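Local coordinates for ribokinase (Arabidopsis thaliana, PDB 6ILS), which phosphorylates D-ribose at its O-5 hydroxyl with ATP and a divalent metal ion, giving D-ribose 5-phosphate for nucleotide, histidine and tryptophan synthesis or the pentose phosphate pathway, at residues V7-E18 / K32-A43; V90-V99 / I110-A120. All blocks are in the same frame, centred on the assembly; numbering follows the deposited sequence.

Contact 1 of 2, residues V7-E18 / K32-A43; sequences VVGSANADIYVE and KTGQTLAGGKGA. With RIB (alpha-D-ribofuranose), chain F.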
loop_
_atom_site.group_PDB
_atom_site.type_symbol
_atom_site.label_atom_id
_atom_site.label_comp_id
_atom_site.label_asym_id
_atom_site.label_seq_id
_atom_site.Cartn_x
_atom_site.Cartn_y
_atom_site.Cartn_z
ATOM N N VAL B 7 -24.490 -6.638 -0.755
ATOM C CA VAL B 7 -23.658 -5.680 -1.452
ATOM C C VAL B 7 -22.722 -6.432 -2.374
ATOM O O VAL B 7 -21.917 -7.256 -1.922
ATOM C CB VAL B 7 -22.819 -4.813 -0.462
ATOM C CG1 VAL B 7 -22.008 -3.770 -1.217
ATOM C CG2 VAL B 7 -23.740 -4.157 0.594
ATOM N N VAL B 8 -22.838 -6.168 -3.667
ATOM C CA VAL B 8 -21.917 -6.729 -4.625
ATOM C C VAL B 8 -21.062 -5.598 -5.132
ATOM O O VAL B 8 -21.564 -4.621 -5.692
ATOM C CB VAL B 8 -22.646 -7.431 -5.794
ATOM C CG1 VAL B 8 -21.610 -8.100 -6.719
ATOM C CG2 VAL B 8 -23.639 -8.460 -5.247
ATOM N N GLY B 9 -19.755 -5.681 -4.922
ATOM C CA GLY B 9 -18.942 -4.585 -5.371
ATOM C C GLY B 9 -17.497 -4.686 -4.958
ATOM O O GLY B 9 -16.964 -5.787 -4.772
ATOM N N SER B 10 -16.883 -3.519 -4.787
ATOM C CA SER B 10 -15.435 -3.386 -4.641
ATOM C C SER B 10 -14.907 -3.389 -3.211
ATOM O O SER B 10 -15.581 -2.956 -2.284
ATOM C CB SER B 10 -14.987 -2.098 -5.280
ATOM O OG SER B 10 -15.677 -1.001 -4.681
ATOM N N ALA B 11 -13.662 -3.830 -3.072
ATOM C CA ALA B 11 -12.915 -3.724 -1.829
ATOM C C ALA B 11 -11.523 -3.208 -2.172
ATOM O O ALA B 11 -10.867 -3.766 -3.032
ATOM C CB ALA B 11 -12.841 -5.074 -1.107
ATOM N N ASN B 12 -11.111 -2.113 -1.529
ATOM C CA ASN B 12 -9.818 -1.470 -1.755
ATOM C C ASN B 12 -9.040 -1.309 -0.469
ATOM O O ASN B 12 -9.625 -1.004 0.565
ATOM C CB ASN B 12 -9.980 -0.056 -2.347
ATOM C CG ASN B 12 -10.506 -0.055 -3.754
ATOM O OD1 ASN B 12 -10.249 -0.974 -4.531
ATOM N ND2 ASN B 12 -11.223 1.011 -4.109
ATOM N N ALA B 13 -7.722 -1.464 -0.534
ATOM C CA ALA B 13 -6.890 -0.895 0.517
ATOM C C ALA B 13 -6.634 0.551 0.111
ATOM O O ALA B 13 -6.174 0.815 -0.991
ATOM C CB ALA B 13 -5.584 -1.667 0.676
ATOM N N ASP B 14 -6.963 1.479 0.996
ATOM C CA ASP B 14 -6.782 2.894 0.721
ATOM C C ASP B 14 -5.440 3.361 1.279
ATOM O O ASP B 14 -5.262 3.388 2.490
ATOM C CB ASP B 14 -7.932 3.697 1.328
ATOM C CG ASP B 14 -9.252 3.506 0.567
ATOM O OD1 ASP B 14 -9.202 3.167 -0.640
ATOM O OD2 ASP B 14 -10.324 3.725 1.175
ATOM N N ILE B 15 -4.511 3.697 0.385
ATOM C CA ILE B 15 -3.164 4.116 0.772
ATOM C C ILE B 15 -3.053 5.645 0.771
ATOM O O ILE B 15 -2.837 6.256 -0.271
ATOM C CB ILE B 15 -2.083 3.563 -0.168
ATOM C CG1 ILE B 15 -2.285 2.068 -0.465
ATOM C CG2 ILE B 15 -0.701 3.796 0.435
ATOM C CD1 ILE B 15 -1.936 1.184 0.663
ATOM N N TYR B 16 -3.206 6.242 1.943
ATOM C CA TYR B 16 -3.146 7.694 2.102
ATOM C C TYR B 16 -1.743 8.166 2.395
ATOM O O TYR B 16 -1.126 7.689 3.342
ATOM C CB TYR B 16 -4.059 8.139 3.237
ATOM C CG TYR B 16 -5.509 7.866 2.960
ATOM C CD1 TYR B 16 -6.246 8.717 2.154
ATOM C CD2 TYR B 16 -6.138 6.752 3.496
ATOM C CE1 TYR B 16 -7.573 8.473 1.890
ATOM C CE2 TYR B 16 -7.466 6.496 3.241
ATOM C CZ TYR B 16 -8.181 7.361 2.433
ATOM O OH TYR B 16 -9.510 7.112 2.171
ATOM N N VAL B 17 -1.244 9.103 1.596
ATOM C CA VAL B 17 0.020 9.751 1.907
ATOM C C VAL B 17 -0.175 11.268 1.976
ATOM O O VAL B 17 -0.750 11.882 1.070
ATOM C CB VAL B 17 1.132 9.389 0.889
ATOM C CG1 VAL B 17 1.433 7.887 0.939
ATOM C CG2 VAL B 17 0.756 9.809 -0.526
ATOM N N GLU B 18 0.270 11.858 3.083
ATOM C CA GLU B 18 0.236 13.308 3.252
ATOM C C GLU B 18 1.478 13.946 2.635
ATOM O O GLU B 18 2.600 13.699 3.084
ATOM C CB GLU B 18 0.143 13.674 4.727
ATOM C CG GLU B 18 -1.228 13.476 5.327
ATOM C CD GLU B 18 -1.248 13.786 6.808
ATOM O OE1 GLU B 18 -0.482 14.683 7.230
ATOM O OE2 GLU B 18 -2.027 13.139 7.550
ATOM N N LYS B 32 4.999 13.476 4.754
ATOM C CA LYS B 32 5.028 13.687 6.194
ATOM C C LYS B 32 4.619 12.408 6.924
ATOM O O LYS B 32 5.277 11.976 7.868
ATOM C CB LYS B 32 4.105 14.845 6.585
ATOM C CG LYS B 32 3.498 14.722 7.981
ATOM C CD LYS B 32 2.528 15.858 8.284
ATOM C CE LYS B 32 2.002 15.771 9.712
ATOM N NZ LYS B 32 2.952 16.355 10.702
ATOM N N THR B 33 3.522 11.804 6.482
ATOM C CA THR B 33 3.060 10.566 7.086
ATOM C C THR B 33 2.126 9.813 6.130
ATOM O O THR B 33 2.035 10.136 4.936
ATOM C CB THR B 33 2.351 10.830 8.444
ATOM O OG1 THR B 33 2.070 9.589 9.105
ATOM C CG2 THR B 33 1.063 11.621 8.254
ATOM N N GLY B 34 1.450 8.801 6.664
ATOM C CA GLY B 34 0.541 7.988 5.882
ATOM C C GLY B 34 -0.225 7.006 6.744
ATOM O O GLY B 34 0.050 6.849 7.943
ATOM N N GLN B 35 -1.206 6.354 6.126
ATOM C CA GLN B 35 -1.988 5.327 6.785
ATOM C C GLN B 35 -2.635 4.466 5.711
ATOM O O GLN B 35 -3.038 4.976 4.677
ATOM C CB GLN B 35 -3.041 5.949 7.691
ATOM C CG GLN B 35 -3.589 5.026 8.755
ATOM C CD GLN B 35 -4.451 5.765 9.764
ATOM O OE1 GLN B 35 -4.597 6.987 9.690
ATOM N NE2 GLN B 35 -5.032 5.027 10.710
ATOM N N THR B 36 -2.696 3.158 5.936
ATOM C CA THR B 36 -3.398 2.256 5.018
ATOM C C THR B 36 -4.649 1.735 5.699
ATOM O O THR B 36 -4.571 1.138 6.775
ATOM C CB THR B 36 -2.520 1.072 4.575
ATOM O OG1 THR B 36 -1.475 1.550 3.719
ATOM C CG2 THR B 36 -3.360 0.056 3.806
ATOM N N LEU B 37 -5.805 1.965 5.075
ATOM C CA LEU B 37 -7.077 1.610 5.698
ATOM C C LEU B 37 -7.953 0.762 4.772
ATOM O O LEU B 37 -7.812 0.814 3.551
ATOM C CB LEU B 37 -7.836 2.876 6.115
ATOM C CG LEU B 37 -7.235 3.762 7.211
ATOM C CD1 LEU B 37 -7.989 5.079 7.302
ATOM C CD2 LEU B 37 -7.255 3.046 8.556
ATOM N N ALA B 38 -8.842 -0.013 5.382
ATOM C CA ALA B 38 -9.825 -0.798 4.656
ATOM C C ALA B 38 -10.866 0.123 4.034
ATOM O O ALA B 38 -11.402 1.004 4.701
ATOM C CB ALA B 38 -10.486 -1.788 5.573
ATOM N N GLY B 39 -11.160 -0.085 2.755
ATOM C CA GLY B 39 -12.109 0.771 2.071
ATOM C C GLY B 39 -12.607 0.135 0.789
ATOM O O GLY B 39 -12.653 -1.088 0.663
ATOM N N GLY B 40 -12.944 0.978 -0.174
ATOM C CA GLY B 40 -13.647 0.532 -1.357
ATOM C C GLY B 40 -15.132 0.782 -1.170
ATOM O O GLY B 40 -15.678 0.533 -0.088
ATOM N N LYS B 41 -15.814 1.224 -2.228
ATOM C CA LYS B 41 -17.233 1.584 -2.076
ATOM C C LYS B 41 -18.079 0.398 -1.652
ATOM O O LYS B 41 -18.946 0.540 -0.815
ATOM C CB LYS B 41 -17.781 2.211 -3.374
ATOM C CG LYS B 41 -17.201 3.596 -3.580
ATOM C CD LYS B 41 -17.554 4.246 -4.899
ATOM C CE LYS B 41 -16.812 5.600 -4.998
ATOM N NZ LYS B 41 -17.262 6.560 -3.934
ATOM N N GLY B 42 -17.805 -0.785 -2.186
ATOM C CA GLY B 42 -18.580 -1.959 -1.835
ATOM C C GLY B 42 -18.349 -2.380 -0.397
ATOM O O GLY B 42 -19.300 -2.618 0.333
ATOM N N ALA B 43 -17.081 -2.490 0.003
ATOM C CA ALA B 43 -16.779 -2.899 1.373
ATOM C C ALA B 43 -17.309 -1.851 2.357
ATOM O O ALA B 43 -17.812 -2.206 3.419
ATOM C CB ALA B 43 -15.253 -3.119 1.572
HETATM O O5 RIB F . -16.229 6.078 -1.267
HETATM C C5 RIB F . -14.993 5.783 -0.674
HETATM C C4 RIB F . -14.280 4.883 -1.456
HETATM O O4 RIB F . -14.128 5.340 -2.886
HETATM C C3 RIB F . -12.790 4.915 -0.902
HETATM O O3 RIB F . -12.702 3.934 0.240
HETATM C C2 RIB F . -12.038 4.725 -1.890
HETATM O O2 RIB F . -11.348 3.413 -1.858
HETATM C C1 RIB F . -12.969 4.870 -3.267
HETATM O O1 RIB F . -13.123 3.638 -3.872
HETATM O O HOH W 1 -10.823 4.420 4.271
#

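Contact 2 of 2, residues V90-V99 / I110-A120; sequences VNNEPTGHAV and IIIVGGANMKA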
loop_
_atom_site.group_PDB
_atom_site.type_symbol
_atom_site.label_atom_id
_atom_site.label_comp_id
_atom_site.label_asym_id
_atom_site.label_seq_id
_atom_site.Cartn_x
_atom_site.Cartn_y
_atom_site.Cartn_z
ATOM N N VAL B 90 -8.260 -14.694 -5.089
ATOM C CA VAL B 90 -7.505 -15.312 -6.184
ATOM C C VAL B 90 -6.010 -15.049 -5.984
ATOM O O VAL B 90 -5.632 -14.070 -5.345
ATOM C CB VAL B 90 -7.941 -14.773 -7.572
ATOM C CG1 VAL B 90 -9.401 -15.125 -7.864
ATOM C CG2 VAL B 90 -7.712 -13.260 -7.663
ATOM N N ASN B 91 -5.149 -15.899 -6.534
ATOM C CA ASN B 91 -3.719 -15.679 -6.329
ATOM C C ASN B 91 -3.031 -15.072 -7.540
ATOM O O ASN B 91 -1.812 -14.888 -7.538
ATOM C CB ASN B 91 -3.021 -16.983 -5.925
ATOM C CG ASN B 91 -3.208 -18.100 -6.941
ATOM O OD1 ASN B 91 -3.344 -17.859 -8.142
ATOM N ND2 ASN B 91 -3.203 -19.339 -6.456
ATOM N N ASN B 92 -3.809 -14.746 -8.569
ATOM C CA ASN B 92 -3.245 -14.182 -9.789
ATOM C C ASN B 92 -3.635 -12.720 -10.036
ATOM O O ASN B 92 -3.303 -12.155 -11.074
ATOM C CB ASN B 92 -3.653 -15.032 -10.990
ATOM C CG ASN B 92 -5.145 -14.995 -11.243
ATOM O OD1 ASN B 92 -5.930 -14.669 -10.347
ATOM N ND2 ASN B 92 -5.548 -15.338 -12.465
ATOM N N GLU B 93 -4.354 -12.118 -9.090
ATOM C CA GLU B 93 -4.636 -10.683 -9.138
ATOM C C GLU B 93 -4.430 -10.097 -7.751
ATOM O O GLU B 93 -4.713 -10.764 -6.760
ATOM C CB GLU B 93 -6.069 -10.410 -9.622
ATOM C CG GLU B 93 -6.363 -10.893 -11.035
ATOM C CD GLU B 93 -5.684 -10.053 -12.100
ATOM O OE1 GLU B 93 -5.193 -8.952 -11.774
ATOM O OE2 GLU B 93 -5.659 -10.485 -13.274
ATOM N N PRO B 94 -3.944 -8.848 -7.674
ATOM C CA PRO B 94 -3.821 -8.189 -6.369
ATOM C C PRO B 94 -5.166 -7.640 -5.895
ATOM O O PRO B 94 -5.978 -7.272 -6.744
ATOM C CB PRO B 94 -2.846 -7.052 -6.649
ATOM C CG PRO B 94 -3.119 -6.688 -8.078
ATOM C CD PRO B 94 -3.541 -7.960 -8.780
ATOM N N THR B 95 -5.396 -7.606 -4.584
ATOM C CA THR B 95 -6.531 -6.860 -4.020
ATOM C C THR B 95 -6.465 -5.439 -4.573
ATOM O O THR B 95 -5.382 -4.857 -4.658
ATOM C CB THR B 95 -6.483 -6.861 -2.469
ATOM O OG1 THR B 95 -6.592 -8.209 -1.994
ATOM C CG2 THR B 95 -7.600 -6.002 -1.835
ATOM N N GLY B 96 -7.603 -4.891 -4.981
ATOM C CA GLY B 96 -7.637 -3.532 -5.487
ATOM C C GLY B 96 -7.146 -2.549 -4.439
ATOM O O GLY B 96 -7.266 -2.764 -3.235
ATOM N N HIS B 97 -6.557 -1.461 -4.899
ATOM C CA HIS B 97 -6.112 -0.448 -3.967
ATOM C C HIS B 97 -6.127 0.918 -4.627
ATOM O O HIS B 97 -6.207 1.033 -5.856
ATOM C CB HIS B 97 -4.714 -0.787 -3.399
ATOM C CG HIS B 97 -3.713 -1.220 -4.426
ATOM N ND1 HIS B 97 -3.761 -2.452 -5.041
ATOM C CD2 HIS B 97 -2.601 -0.608 -4.900
ATOM C CE1 HIS B 97 -2.743 -2.565 -5.878
ATOM N NE2 HIS B 97 -2.018 -1.462 -5.804
ATOM N N ALA B 98 -6.086 1.945 -3.786
ATOM C CA ALA B 98 -6.134 3.331 -4.232
ATOM C C ALA B 98 -5.067 4.137 -3.501
ATOM O O ALA B 98 -5.075 4.215 -2.271
ATOM C CB ALA B 98 -7.512 3.927 -3.979
ATOM N N VAL B 99 -4.139 4.711 -4.257
ATOM C CA VAL B 99 -3.155 5.619 -3.680
ATOM C C VAL B 99 -3.745 7.022 -3.616
ATOM O O VAL B 99 -3.933 7.674 -4.645
ATOM C CB VAL B 99 -1.857 5.637 -4.489
ATOM C CG1 VAL B 99 -0.882 6.657 -3.909
ATOM C CG2 VAL B 99 -1.236 4.247 -4.504
ATOM N N ILE B 110 -5.801 10.981 -6.822
ATOM C CA ILE B 110 -5.991 9.557 -6.574
ATOM C C ILE B 110 -5.617 8.679 -7.765
ATOM O O ILE B 110 -5.981 8.977 -8.902
ATOM C CB ILE B 110 -7.454 9.267 -6.159
ATOM C CG1 ILE B 110 -7.760 9.965 -4.832
ATOM C CG2 ILE B 110 -7.706 7.756 -6.050
ATOM C CD1 ILE B 110 -9.065 9.575 -4.197
ATOM N N ILE B 111 -4.857 7.618 -7.489
ATOM C CA ILE B 111 -4.595 6.547 -8.452
ATOM C C ILE B 111 -5.291 5.270 -7.984
ATOM O O ILE B 111 -5.039 4.790 -6.873
ATOM C CB ILE B 111 -3.093 6.269 -8.624
ATOM C CG1 ILE B 111 -2.337 7.552 -8.972
ATOM C CG2 ILE B 111 -2.862 5.205 -9.685
ATOM C CD1 ILE B 111 -0.881 7.323 -9.327
ATOM N N ILE B 112 -6.181 4.733 -8.817
ATOM C CA ILE B 112 -6.932 3.541 -8.433
ATOM C C ILE B 112 -6.473 2.319 -9.220
ATOM O O ILE B 112 -6.388 2.343 -10.451
ATOM C CB ILE B 112 -8.458 3.758 -8.598
ATOM C CG1 ILE B 112 -8.988 4.503 -7.371
ATOM C CG2 ILE B 112 -9.190 2.423 -8.752
ATOM C CD1 ILE B 112 -10.460 4.755 -7.357
ATOM N N VAL B 113 -6.130 1.261 -8.485
ATOM C CA VAL B 113 -5.766 -0.010 -9.088
ATOM C C VAL B 113 -6.959 -0.942 -8.976
ATOM O O VAL B 113 -7.405 -1.258 -7.865
ATOM C CB VAL B 113 -4.531 -0.657 -8.406
ATOM C CG1 VAL B 113 -4.208 -1.998 -9.053
ATOM C CG2 VAL B 113 -3.334 0.277 -8.465
ATOM N N GLY B 114 -7.483 -1.369 -10.120
ATOM C CA GLY B 114 -8.670 -2.204 -10.138
ATOM C C GLY B 114 -8.430 -3.548 -9.496
ATOM O O GLY B 114 -9.225 -4.015 -8.671
ATOM N N GLY B 115 -7.317 -4.170 -9.871
ATOM C CA GLY B 115 -6.962 -5.465 -9.336
ATOM C C GLY B 115 -8.066 -6.494 -9.430
ATOM O O GLY B 115 -8.771 -6.580 -10.446
ATOM N N ALA B 116 -8.236 -7.252 -8.351
ATOM C CA ALA B 116 -9.237 -8.313 -8.289
ATOM C C ALA B 116 -10.648 -7.758 -8.482
ATOM O O ALA B 116 -11.535 -8.478 -8.942
ATOM C CB ALA B 116 -9.140 -9.058 -6.968
ATOM N N ASN B 117 -10.858 -6.487 -8.128
ATOM C CA ASN B 117 -12.197 -5.882 -8.258
ATOM C C ASN B 117 -12.664 -5.869 -9.709
ATOM O O ASN B 117 -13.865 -6.024 -9.990
ATOM C CB ASN B 117 -12.218 -4.449 -7.722
ATOM C CG ASN B 117 -12.067 -4.378 -6.211
ATOM O OD1 ASN B 117 -12.693 -5.133 -5.465
ATOM N ND2 ASN B 117 -11.245 -3.441 -5.753
ATOM N N MET B 118 -11.710 -5.667 -10.618
ATOM C CA MET B 118 -12.017 -5.553 -12.042
ATOM C C MET B 118 -11.706 -6.830 -12.819
ATOM O O MET B 118 -12.286 -7.072 -13.879
ATOM C CB MET B 118 -11.248 -4.386 -12.659
ATOM C CG MET B 118 -11.734 -3.010 -12.243
ATOM S SD MET B 118 -13.454 -2.706 -12.659
ATOM C CE MET B 118 -13.388 -2.555 -14.445
ATOM N N LYS B 119 -10.810 -7.661 -12.292
ATOM C CA LYS B 119 -10.239 -8.727 -13.110
ATOM C C LYS B 119 -10.456 -10.153 -12.620
ATOM O O LYS B 119 -10.136 -11.099 -13.341
ATOM C CB LYS B 119 -8.741 -8.458 -13.283
ATOM C CG LYS B 119 -8.476 -7.250 -14.179
ATOM C CD LYS B 119 -7.007 -6.862 -14.198
ATOM C CE LYS B 119 -6.748 -5.752 -15.206
ATOM N NZ LYS B 119 -5.322 -5.325 -15.180
ATOM N N ALA B 120 -11.029 -10.333 -11.436
ATOM C CA ALA B 120 -11.141 -11.675 -10.870
ATOM C C ALA B 120 -12.549 -12.239 -10.863
ATOM O O ALA B 120 -12.823 -13.205 -10.155
ATOM C CB ALA B 120 -10.592 -11.685 -9.458
HETATM O O HOH W 2 -7.608 -12.801 -13.902
HETATM O O HOH W 3 -4.267 -6.144 -12.182
#

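Contact 1 of 2, residues V7-E18 / K32-A43
Asp14 and Gly40 meet across the two segments and both grip the O2/O3 edge of the ribose. Asp14 takes one sugar hydroxyl on each carboxylate oxygen: ribose O2 lies a very short 2.5 Å from Asp14 OD1, and ribose O3 2.6 Å from Asp14 OD2, a fork that aspartate suits because its short chain keeps the group near the backbone. From the other segment Gly40 N donates to ribose O3 at 3.0 Å. Lys41 reaches the far end of the sugar, its extended chain bent at the last torsion (chi4 -64°), and NZ donates to ribose O5, the oxygen to be phosphorylated, at 2.9 Å. With a leucine here the ammonium is gone, and ribose O5 would probably lose this donor and turn more freely about its C4-C5 bond.

These residues sit where the lid sheet of a PfkB-family sugar kinase joins the main domain. Strands 12-18 and 33-39 run antiparallel, stitched by backbone bonds such as Asp14 N to Leu37 O (2.8 Å), and strand 33-39 then passes through Gly39 and Gly40 into helix 41-51, with Gly40 at its N-cap. Glycine is called for here: a CB on Gly39 would strike Asp14 OD2, one on Gly40 the backbone of Ala11 and Asn12, and one on Gly42 Ser10 N. The helix start is tied back by Ala43 N to Ser10 O (2.8 Å), while Ser10 OG accepts from Gly42 N and also bonds Glu144.

Farther out, Tyr16 CE2 lies 4.3 Å from Leu37 CD1 on the face that carries Asp14. On the opposite face Ile15 and Thr36 point the same way, CD1 of the isoleucine 3.6 Å from CG2 of the threonine, and both pack on His67 of the second subunit.

Contact 2 of 2, residues V90-V99 / I110-A120
His97 and Val113 pair in the beta hairpin of strands 96-102 and 108-113, next to strand 12-18 in the lid sheet. Val113 N donates to His97 O at 2.6 Å, and the branched end of Val113 lies over one face of the imidazole: its CB is 3.7 Å from the ring centroid, 13° off the normal, a CH-pi contact. The ring's first torsion (chi1 46°) sets CG between the backbone N and the carbonyl carbon, letting ND1 bend back to Thr95 O, 2.9 Å away in the ring plane. With ND1 donating, the buried, partnerless NE2 is probably unprotonated.

Before the hairpin, Glu93 packs against helix 116-119 at Ala116 and Lys119. Its CB rests 4.0 Å from Ala116 CA, and the bend at chi2 swings CD over Lys119 CB. Glu93 CD comes closest, 3.6 Å from Lys119 CB, where the two side chains cross at about a right angle. At the tip the charges do not meet: Glu93 OE1 is 5.0 Å from Lys119 NZ, and one water bridges them while a second joins OE2 to Lys119 O. The extended lysine lends its methylenes to the glutamate and carries its ammonium to that water and a weak bond to Lys32 O of the second subunit.

Gly115, at the helix N-cap, has a positive phi, and a CB there would run into Pro94 O, which instead accepts from Ala116 N. A CB on Gly96 would strike Asn117 ND2, held by its hydrogen bond to Ala11 O. The small Ala120 leaves room for Val90, whose CG2 stops 3.7 Å from Ala120 CB.

How the contacts relate
Along the chain the contacts come in series: 7-18 with 32-43 closes before 90-99 with 110-120 opens. Their centres are 11 Å apart, on the same side of the chain's centre, and both belong to the four-stranded lid sheet, ordered 33-39, 12-18, 96-102, 108-113. Strands 12-18 and 96-102 are neighbours and parallel, and Ile15 N probably bonds Ala98 O at 2.8 Å. A second tie runs from Asn117 ND2 to Ala11 O, linking the short helix of contact 2 to the loop leading into the ribose site of contact 1. Because Ile110 to Ile112 also pair with a strand of the second subunit, the lid sheet runs on across the dimer interface.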